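Local atomic coordinates of Moesin/ezrin/radixin homolog 2 (Drosophila melanogaster, PDB entry 7EDR), a protein that probably acts beneath the plasma membrane as a merlin of the ezrin/radixin/moesin family, binding partner proteins through its FERM domain. Residues P22-F30 and L59-Q68; I37-F45 and E95-F105. One frame throughout, in Å; residues are numbered along the deposited sequence.

Along the chain the four segments alternate: 22-30, 37-45, 59-68, 95-105. Helix 26-37 of the ubiquitin-like N-terminal lobe ties the two contacts together. It starts in interaction 1, where the loop 59-68 packs against its first turn, and ends in interaction 2, where the loop that follows it meets the start of helix 99-114 in the central lobe. The centres lie about 22 Å apart, yet the two meet where Phe30 CZ packs 3.4 Å from Ser42 O. Interaction 1 is therefore internal to one lobe, while interaction 2 joins two lobes of the FERM domain; strand 78-85 packs against both, through Phe81 and Phe83 in interaction 1 and Phe83 and Ala85 in interaction 2.

Interaction 1 (P22-F30 and L59-Q68); sequences PRASGQDLF and LKMEKRVRDQ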
loop_
_atom_site.group_PDB
_atom_site.type_symbol
_atom_site.label_atom_id
_atom_site.label_comp_id
_atom_site.label_asym_id
_atom_site.label_seq_id
_atom_site.Cartn_x
_atom_site.Cartn_y
_atom_site.Cartn_z
ATOM N N PRO C 22 39.590 14.241 -6.510
ATOM C CA PRO C 22 40.402 13.850 -5.338
ATOM C C PRO C 22 39.624 13.634 -4.041
ATOM O O PRO C 22 39.959 12.717 -3.275
ATOM C CB PRO C 22 41.387 15.019 -5.204
ATOM C CG PRO C 22 41.565 15.501 -6.579
ATOM C CD PRO C 22 40.272 15.278 -7.310
ATOM N N ARG C 23 38.623 14.468 -3.749
ATOM C CA ARG C 23 37.883 14.428 -2.491
ATOM C C ARG C 23 36.462 13.893 -2.677
ATOM O O ARG C 23 35.550 14.260 -1.933
ATOM C CB ARG C 23 37.835 15.816 -1.850
ATOM C CG ARG C 23 39.164 16.355 -1.330
ATOM C CD ARG C 23 39.133 17.887 -1.286
ATOM N NE ARG C 23 39.451 18.453 -2.594
ATOM C CZ ARG C 23 40.503 19.225 -2.840
ATOM N NH1 ARG C 23 41.331 19.552 -1.852
ATOM N NH2 ARG C 23 40.719 19.676 -4.070
ATOM N N ALA C 24 36.255 13.042 -3.675
ATOM C CA ALA C 24 34.949 12.433 -3.867
ATOM C C ALA C 24 34.572 11.619 -2.634
ATOM O O ALA C 24 35.436 11.082 -1.929
ATOM C CB ALA C 24 34.954 11.551 -5.116
ATOM N N SER C 25 33.272 11.542 -2.366
ATOM C CA SER C 25 32.758 10.809 -1.218
ATOM C C SER C 25 32.280 9.418 -1.616
ATOM O O SER C 25 32.125 9.089 -2.798
ATOM C CB SER C 25 31.604 11.556 -0.573
ATOM O OG SER C 25 30.475 11.438 -1.410
ATOM N N GLY C 26 32.035 8.597 -0.590
ATOM C CA GLY C 26 31.489 7.267 -0.824
ATOM C C GLY C 26 30.127 7.303 -1.499
ATOM O O GLY C 26 29.849 6.500 -2.401
ATOM N N GLN C 27 29.265 8.240 -1.084
ATOM C CA GLN C 27 27.974 8.378 -1.743
ATOM C C GLN C 27 28.143 8.642 -3.226
ATOM O O GLN C 27 27.319 8.200 -4.042
ATOM C CB GLN C 27 27.155 9.509 -1.123
ATOM C CG GLN C 27 25.688 9.456 -1.564
ATOM C CD GLN C 27 24.986 8.219 -1.028
ATOM O OE1 GLN C 27 25.007 7.958 0.181
ATOM N NE2 GLN C 27 24.390 7.434 -1.924
ATOM N N ASP C 28 29.200 9.386 -3.589
ATOM C CA ASP C 28 29.444 9.738 -4.985
ATOM C C ASP C 28 29.762 8.499 -5.808
ATOM O O ASP C 28 29.196 8.296 -6.889
ATOM C CB ASP C 28 30.594 10.742 -5.088
ATOM C CG ASP C 28 30.277 12.089 -4.478
ATOM O OD1 ASP C 28 29.101 12.518 -4.517
ATOM O OD2 ASP C 28 31.234 12.734 -3.988
ATOM N N LEU C 29 30.682 7.668 -5.318
ATOM C CA LEU C 29 30.980 6.414 -5.999
ATOM C C LEU C 29 29.733 5.546 -6.060
ATOM O O LEU C 29 29.341 5.085 -7.136
ATOM C CB LEU C 29 32.120 5.684 -5.282
ATOM C CG LEU C 29 33.099 4.780 -6.037
ATOM C CD1 LEU C 29 33.741 3.798 -5.089
ATOM C CD2 LEU C 29 32.465 4.035 -7.181
ATOM N N PHE C 30 29.079 5.354 -4.909
ATOM C CA PHE C 30 27.877 4.530 -4.821
ATOM C C PHE C 30 26.807 4.966 -5.823
ATOM O O PHE C 30 26.236 4.129 -6.529
ATOM C CB PHE C 30 27.336 4.567 -3.387
ATOM C CG PHE C 30 26.314 3.486 -3.080
ATOM C CD1 PHE C 30 26.689 2.148 -2.996
ATOM C CD2 PHE C 30 24.987 3.810 -2.855
ATOM C CE1 PHE C 30 25.757 1.157 -2.711
ATOM C CE2 PHE C 30 24.061 2.820 -2.568
ATOM C CZ PHE C 30 24.458 1.488 -2.498
ATOM N N LEU C 59 32.449 0.546 2.299
ATOM C CA LEU C 59 32.684 1.972 2.108
ATOM C C LEU C 59 31.631 2.781 2.861
ATOM O O LEU C 59 30.439 2.464 2.803
ATOM C CB LEU C 59 32.656 2.313 0.615
ATOM C CG LEU C 59 33.271 3.639 0.147
ATOM C CD1 LEU C 59 34.722 3.769 0.604
ATOM C CD2 LEU C 59 33.191 3.720 -1.353
ATOM N N LYS C 60 32.070 3.817 3.582
ATOM C CA LYS C 60 31.146 4.733 4.246
ATOM C C LYS C 60 30.673 5.807 3.274
ATOM O O LYS C 60 31.429 6.275 2.417
ATOM C CB LYS C 60 31.805 5.375 5.468
ATOM C CG LYS C 60 31.881 4.436 6.685
ATOM C CD LYS C 60 32.990 4.865 7.646
ATOM C CE LYS C 60 32.781 4.322 9.065
ATOM N NZ LYS C 60 32.626 5.431 10.071
ATOM N N MET C 61 29.409 6.194 3.407
ATOM C CA MET C 61 28.785 7.013 2.376
ATOM C C MET C 61 29.197 8.475 2.464
ATOM O O MET C 61 29.369 9.133 1.434
ATOM C CB MET C 61 27.262 6.893 2.458
ATOM C CG MET C 61 26.737 5.554 1.991
ATOM S SD MET C 61 27.126 5.285 0.258
ATOM C CE MET C 61 28.518 4.154 0.381
ATOM N N GLU C 62 29.347 9.023 3.662
ATOM C CA GLU C 62 29.591 10.451 3.752
ATOM C C GLU C 62 31.000 10.804 4.225
ATOM O O GLU C 62 31.262 11.971 4.521
ATOM C CB GLU C 62 28.515 11.113 4.615
ATOM C CG GLU C 62 27.178 11.328 3.837
ATOM C CD GLU C 62 27.306 12.224 2.566
ATOM O OE1 GLU C 62 26.401 12.160 1.690
ATOM O OE2 GLU C 62 28.297 12.999 2.444
ATOM N N LYS C 63 31.924 9.848 4.251
ATOM C CA LYS C 63 33.340 10.185 4.311
ATOM C C LYS C 63 33.923 10.244 2.896
ATOM O O LYS C 63 33.368 9.685 1.946
ATOM C CB LYS C 63 34.125 9.169 5.148
ATOM C CG LYS C 63 33.734 9.100 6.613
ATOM C CD LYS C 63 33.746 10.471 7.235
ATOM C CE LYS C 63 33.297 10.430 8.685
ATOM N NZ LYS C 63 33.320 11.804 9.267
ATOM N N ARG C 64 35.054 10.938 2.767
ATOM C CA ARG C 64 35.793 10.949 1.508
ATOM C C ARG C 64 36.406 9.581 1.240
ATOM O O ARG C 64 36.920 8.927 2.151
ATOM C CB ARG C 64 36.896 12.007 1.542
ATOM C CG ARG C 64 36.402 13.437 1.487
ATOM C CD ARG C 64 37.479 14.394 1.948
ATOM N NE ARG C 64 37.110 15.779 1.691
ATOM C CZ ARG C 64 37.927 16.811 1.881
ATOM N NH1 ARG C 64 39.159 16.603 2.327
ATOM N NH2 ARG C 64 37.515 18.047 1.618
ATOM N N VAL C 65 36.342 9.141 -0.020
ATOM C CA VAL C 65 36.931 7.851 -0.383
ATOM C C VAL C 65 38.394 7.821 0.021
ATOM O O VAL C 65 38.908 6.816 0.535
ATOM C CB VAL C 65 36.768 7.585 -1.894
ATOM C CG1 VAL C 65 37.330 6.219 -2.254
ATOM C CG2 VAL C 65 35.315 7.713 -2.330
ATOM N N ARG C 66 39.082 8.940 -0.208
ATOM C CA ARG C 66 40.493 9.103 0.110
ATOM C C ARG C 66 40.785 8.879 1.593
ATOM O O ARG C 66 41.909 8.496 1.942
ATOM C CB ARG C 66 40.895 10.507 -0.364
ATOM C CG ARG C 66 42.209 11.038 0.096
ATOM C CD ARG C 66 42.144 12.558 0.302
ATOM N NE ARG C 66 42.105 13.334 -0.938
ATOM C CZ ARG C 66 42.344 14.645 -1.004
ATOM N NH1 ARG C 66 42.642 15.330 0.096
ATOM N NH2 ARG C 66 42.294 15.277 -2.168
ATOM N N ASP C 67 39.783 9.053 2.464
ATOM C CA ASP C 67 39.966 9.072 3.912
ATOM C C ASP C 67 39.535 7.783 4.599
ATOM O O ASP C 67 39.305 7.792 5.814
ATOM C CB ASP C 67 39.197 10.240 4.529
ATOM C CG ASP C 67 39.726 11.581 4.085
ATOM O OD1 ASP C 67 39.039 12.597 4.324
ATOM O OD2 ASP C 67 40.830 11.617 3.495
ATOM N N GLN C 68 39.413 6.681 3.867
ATOM C CA GLN C 68 38.830 5.466 4.425
ATOM C C GLN C 68 39.803 4.295 4.370
ATOM O O GLN C 68 39.387 3.132 4.346
ATOM C CB GLN C 68 37.511 5.127 3.724
ATOM C CG GLN C 68 36.458 6.247 3.844
ATOM C CD GLN C 68 35.067 5.827 3.390
ATOM O OE1 GLN C 68 34.569 4.768 3.769
ATOM N NE2 GLN C 68 34.431 6.663 2.575
HETATM O O HOH W 1 28.709 13.219 -0.771
HETATM O O HOH W 2 24.571 10.449 1.772
#
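Gly26 lies flat against the loop 59-68: its N donates to Lys63 O (3.1 Å), and its CA sits 3.4 Å from Lys60 O. This is the close-packed part of the contact. Gln27 N donates to Met61 O (2.7 Å), and Val65 N returns a bond to Ala24 O, so three backbone bonds hold the loop to the start of the helix and the residues leading into it; Ser25 and Asp28 cap that helix with a capping box. Met61, bent at chi2 (-62°) and chi3, brings SD to 4.5 Å from the centroid of the Phe30 ring, an oblique Met-aromatic contact. Toward solvent the fit is looser. The guanidinium of Arg64 lies with one face beneath Arg23 CG, 3.5 Å from its plane, and Arg66 NE makes a bent bond (136°) to Pro22 O from above the carbonyl plane. Waters bridge Glu62 to Ser25 OG and to Gln27 OE1, which also bonds a side chain of another protein's chain; Gln27 NE2 bonds Asp31. Inward, Leu29 CD1 meets Leu59 CD2 (3.8 Å), and both leucines, with Val65, pack on Phe81 of strand 78-85, closing the helix onto the sheet of this ubiquitin-like lobe.

Interaction 2 (I37-F45 and E95-F105); sequences IGLRESWYF and ELIQEITQHLF
The side chains of Glu41 and Gln98 run antiparallel past one another, each reaching for the other's backbone, and between them they carry the polar half of the contact. The Glu41 carboxylate is buried and takes three bonds. Ile97 N reaches OE2 on its syn side (2.8 Å), while Gln98 N (2.8 Å) and Thr101 OG1 come to OE1 from opposite faces of the carboxylate plane, so the group is held from several directions. The negative charge lies by the N-terminal end of helix 99-114, whose dipole probably stabilises it. In exchange, the extended Gln98 side chain (chi2 -176°) carries its amide to the backbone of the other loop: OE1 accepts from Arg40 N on an in-plane lone pair and from Glu41 N (3.1 Å), and NE2 donates to Gly38 O (3.1 Å). Gly38 ends helix 26-37 in a Schellman motif; its carbonyl, used by Gln98, lies where the ubiquitin-like lobe of the FERM domain meets the first long helix of the central lobe.

The aromatic part is a cluster of Tyr44, Phe45 and Phe105. Phe105 turns its edge to the face of Tyr44 in a T-shaped pair, centroids 5.3 Å apart and planes at 84°, and meets Phe45 obliquely. Among the remaining apolar contacts, Leu96 CD2 touches Tyr44 CE2 (3.6 Å), Ile100 CG2 lies against Leu39, and Ile37 CD1 packs on Leu104 CD1 at 4.0 Å.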
loop_
_atom_site.group_PDB
_atom_site.type_symbol
_atom_site.label_atom_id
_atom_site.label_comp_id
_atom_site.label_asym_id
_atom_site.label_seq_id
_atom_site.Cartn_x
_atom_site.Cartn_y
_atom_site.Cartn_z
ATOM N N ILE C 37 24.598 0.975 -13.764
ATOM C CA ILE C 37 24.028 -0.350 -13.988
ATOM C C ILE C 37 22.502 -0.353 -13.944
ATOM O O ILE C 37 21.881 -1.398 -14.193
ATOM C CB ILE C 37 24.617 -1.358 -12.986
ATOM C CG1 ILE C 37 24.204 -0.997 -11.554
ATOM C CG2 ILE C 37 26.139 -1.372 -13.121
ATOM C CD1 ILE C 37 24.630 -2.032 -10.500
ATOM N N GLY C 38 21.879 0.792 -13.676
ATOM C CA GLY C 38 20.429 0.858 -13.650
ATOM C C GLY C 38 19.795 0.285 -12.403
ATOM O O GLY C 38 18.652 -0.187 -12.454
ATOM N N LEU C 39 20.508 0.304 -11.278
ATOM C CA LEU C 39 20.015 -0.275 -10.040
ATOM C C LEU C 39 19.347 0.811 -9.212
ATOM O O LEU C 39 20.003 1.778 -8.813
ATOM C CB LEU C 39 21.159 -0.916 -9.258
ATOM C CG LEU C 39 20.762 -1.383 -7.849
ATOM C CD1 LEU C 39 19.961 -2.668 -7.909
ATOM C CD2 LEU C 39 21.975 -1.536 -6.943
ATOM N N ARG C 40 18.049 0.655 -8.953
ATOM C CA ARG C 40 17.344 1.561 -8.051
ATOM C C ARG C 40 17.119 0.983 -6.661
ATOM O O ARG C 40 17.036 1.746 -5.697
ATOM C CB ARG C 40 16.006 1.973 -8.651
ATOM C CG ARG C 40 16.161 2.650 -10.005
ATOM C CD ARG C 40 14.877 3.349 -10.411
ATOM N NE ARG C 40 14.826 3.695 -11.829
ATOM C CZ ARG C 40 15.366 4.797 -12.349
ATOM N NH1 ARG C 40 16.019 5.649 -11.571
ATOM N NH2 ARG C 40 15.261 5.045 -13.651
ATOM N N GLU C 41 17.048 -0.340 -6.508
ATOM C CA GLU C 41 16.923 -0.936 -5.177
ATOM C C GLU C 41 18.310 -1.004 -4.534
ATOM O O GLU C 41 18.893 -2.066 -4.317
ATOM C CB GLU C 41 16.279 -2.306 -5.254
ATOM C CG GLU C 41 14.919 -2.302 -5.878
ATOM C CD GLU C 41 14.487 -3.709 -6.288
ATOM O OE1 GLU C 41 14.907 -4.166 -7.384
ATOM O OE2 GLU C 41 13.743 -4.364 -5.511
ATOM N N SER C 42 18.842 0.175 -4.225
ATOM C CA SER C 42 20.228 0.264 -3.793
ATOM C C SER C 42 20.424 -0.144 -2.344
ATOM O O SER C 42 21.573 -0.283 -1.915
ATOM C CB SER C 42 20.744 1.694 -3.985
ATOM O OG SER C 42 20.098 2.609 -3.097
ATOM N N TRP C 43 19.341 -0.317 -1.582
ATOM C CA TRP C 43 19.449 -0.505 -0.139
ATOM C C TRP C 43 20.093 -1.840 0.248
ATOM O O TRP C 43 20.659 -1.947 1.345
ATOM C CB TRP C 43 18.065 -0.378 0.499
ATOM C CG TRP C 43 16.924 -0.803 -0.374
ATOM C CD1 TRP C 43 16.459 -2.073 -0.555
ATOM C CD2 TRP C 43 16.085 0.049 -1.161
ATOM N NE1 TRP C 43 15.387 -2.065 -1.414
ATOM C CE2 TRP C 43 15.137 -0.775 -1.800
ATOM C CE3 TRP C 43 16.034 1.430 -1.374
ATOM C CZ2 TRP C 43 14.153 -0.265 -2.651
ATOM C CZ3 TRP C 43 15.060 1.938 -2.231
ATOM C CH2 TRP C 43 14.134 1.089 -2.859
ATOM N N TYR C 44 20.036 -2.849 -0.619
ATOM C CA TYR C 44 20.663 -4.121 -0.298
ATOM C C TYR C 44 22.185 -4.082 -0.425
ATOM O O TYR C 44 22.860 -4.990 0.087
ATOM C CB TYR C 44 20.115 -5.227 -1.209
ATOM C CG TYR C 44 18.600 -5.395 -1.212
ATOM C CD1 TYR C 44 17.926 -5.876 -0.089
ATOM C CD2 TYR C 44 17.849 -5.102 -2.348
ATOM C CE1 TYR C 44 16.556 -6.039 -0.092
ATOM C CE2 TYR C 44 16.477 -5.267 -2.365
ATOM C CZ TYR C 44 15.828 -5.736 -1.229
ATOM O OH TYR C 44 14.448 -5.912 -1.226
ATOM N N PHE C 45 22.747 -3.064 -1.082
ATOM C CA PHE C 45 24.073 -3.201 -1.670
ATOM C C PHE C 45 25.091 -2.299 -0.984
ATOM O O PHE C 45 24.743 -1.347 -0.275
ATOM C CB PHE C 45 24.020 -2.923 -3.180
ATOM C CG PHE C 45 23.256 -3.977 -3.964
ATOM C CD1 PHE C 45 21.903 -3.829 -4.217
ATOM C CD2 PHE C 45 23.889 -5.125 -4.414
ATOM C CE1 PHE C 45 21.198 -4.794 -4.913
ATOM C CE2 PHE C 45 23.196 -6.097 -5.104
ATOM C CZ PHE C 45 21.845 -5.929 -5.359
ATOM N N GLU C 95 9.768 -9.236 -3.033
ATOM C CA GLU C 95 10.493 -8.037 -2.660
ATOM C C GLU C 95 11.488 -7.557 -3.701
ATOM O O GLU C 95 11.743 -6.355 -3.757
ATOM C CB GLU C 95 11.219 -8.254 -1.322
ATOM C CG GLU C 95 10.262 -8.506 -0.165
ATOM C CD GLU C 95 10.949 -9.071 1.072
ATOM O OE1 GLU C 95 12.105 -8.680 1.333
ATOM O OE2 GLU C 95 10.333 -9.915 1.774
ATOM N N LEU C 96 12.060 -8.442 -4.522
ATOM C CA LEU C 96 13.009 -8.012 -5.550
ATOM C C LEU C 96 12.227 -7.512 -6.766
ATOM O O LEU C 96 11.541 -8.286 -7.440
ATOM C CB LEU C 96 13.960 -9.149 -5.910
ATOM C CG LEU C 96 14.921 -9.567 -4.780
ATOM C CD1 LEU C 96 16.035 -10.474 -5.291
ATOM C CD2 LEU C 96 15.520 -8.365 -4.037
ATOM N N ILE C 97 12.322 -6.215 -7.044
ATOM C CA ILE C 97 11.457 -5.571 -8.027
ATOM C C ILE C 97 12.079 -5.580 -9.419
ATOM O O ILE C 97 11.427 -5.956 -10.396
ATOM C CB ILE C 97 11.145 -4.129 -7.572
ATOM C CG1 ILE C 97 10.520 -4.121 -6.166
ATOM C CG2 ILE C 97 10.282 -3.422 -8.630
ATOM C CD1 ILE C 97 10.665 -2.775 -5.400
ATOM N N GLN C 98 13.331 -5.138 -9.536
ATOM C CA GLN C 98 13.988 -4.968 -10.822
ATOM C C GLN C 98 14.705 -6.247 -11.254
ATOM O O GLN C 98 15.045 -7.113 -10.439
ATOM C CB GLN C 98 15.017 -3.839 -10.768
ATOM C CG GLN C 98 14.557 -2.505 -10.221
ATOM C CD GLN C 98 15.673 -1.482 -10.329
ATOM O OE1 GLN C 98 16.441 -1.281 -9.382
ATOM N NE2 GLN C 98 15.808 -0.869 -11.505
ATOM N N GLU C 99 14.981 -6.334 -12.557
ATOM C CA GLU C 99 15.709 -7.498 -13.042
ATOM C C GLU C 99 17.192 -7.407 -12.719
ATOM O O GLU C 99 17.816 -8.424 -12.393
ATOM C CB GLU C 99 15.488 -7.674 -14.533
ATOM C CG GLU C 99 14.216 -8.453 -14.835
ATOM C CD GLU C 99 13.789 -8.353 -16.300
ATOM O OE1 GLU C 99 12.562 -8.264 -16.551
ATOM O OE2 GLU C 99 14.680 -8.357 -17.190
ATOM N N ILE C 100 17.777 -6.209 -12.782
ATOM C CA ILE C 100 19.182 -6.085 -12.418
ATOM C C ILE C 100 19.400 -6.544 -10.973
ATOM O O ILE C 100 20.373 -7.251 -10.674
ATOM C CB ILE C 100 19.685 -4.647 -12.663
ATOM C CG1 ILE C 100 21.176 -4.519 -12.282
ATOM C CG2 ILE C 100 18.832 -3.621 -11.914
ATOM C CD1 ILE C 100 22.068 -5.555 -12.923
ATOM N N THR C 101 18.478 -6.183 -10.066
ATOM C CA THR C 101 18.561 -6.636 -8.677
ATOM C C THR C 101 18.500 -8.157 -8.588
ATOM O O THR C 101 19.346 -8.783 -7.934
ATOM C CB THR C 101 17.430 -6.023 -7.840
ATOM O OG1 THR C 101 17.284 -4.618 -8.128
ATOM C CG2 THR C 101 17.719 -6.200 -6.358
ATOM N N GLN C 102 17.482 -8.768 -9.219
ATOM C CA GLN C 102 17.353 -10.228 -9.204
ATOM C C GLN C 102 18.591 -10.886 -9.772
ATOM O O GLN C 102 19.098 -11.859 -9.217
ATOM C CB GLN C 102 16.136 -10.677 -10.008
ATOM C CG GLN C 102 14.875 -10.010 -9.566
ATOM C CD GLN C 102 13.756 -10.100 -10.583
ATOM O OE1 GLN C 102 13.857 -10.831 -11.575
ATOM N NE2 GLN C 102 12.673 -9.353 -10.336
ATOM N N HIS C 103 19.103 -10.348 -10.869
ATOM C CA HIS C 103 20.277 -10.921 -11.502
ATOM C C HIS C 103 21.491 -10.861 -10.584
ATOM O O HIS C 103 22.221 -11.848 -10.443
ATOM C CB HIS C 103 20.550 -10.174 -12.803
ATOM C CG HIS C 103 21.675 -10.749 -13.589
ATOM N ND1 HIS C 103 21.619 -12.009 -14.146
ATOM C CD2 HIS C 103 22.895 -10.248 -13.891
ATOM C CE1 HIS C 103 22.759 -12.256 -14.765
ATOM N NE2 HIS C 103 23.549 -11.203 -14.625
ATOM N N LEU C 104 21.725 -9.704 -9.953
ATOM C CA LEU C 104 22.885 -9.558 -9.076
ATOM C C LEU C 104 22.783 -10.467 -7.848
ATOM O O LEU C 104 23.798 -10.999 -7.381
ATOM C CB LEU C 104 23.049 -8.090 -8.672
ATOM C CG LEU C 104 23.530 -7.110 -9.755
ATOM C CD1 LEU C 104 23.775 -5.734 -9.168
ATOM C CD2 LEU C 104 24.800 -7.598 -10.420
ATOM N N PHE C 105 21.570 -10.682 -7.317
ATOM C CA PHE C 105 21.412 -11.648 -6.226
ATOM C C PHE C 105 21.620 -13.076 -6.722
ATOM O O PHE C 105 22.250 -13.893 -6.032
ATOM C CB PHE C 105 20.034 -11.523 -5.568
ATOM C CG PHE C 105 19.983 -10.553 -4.429
ATOM C CD1 PHE C 105 20.390 -10.935 -3.145
ATOM C CD2 PHE C 105 19.520 -9.259 -4.623
ATOM C CE1 PHE C 105 20.348 -10.036 -2.084
ATOM C CE2 PHE C 105 19.474 -8.350 -3.550
ATOM C CZ PHE C 105 19.883 -8.745 -2.287
HETATM O O HOH W 3 12.954 -6.142 1.154
#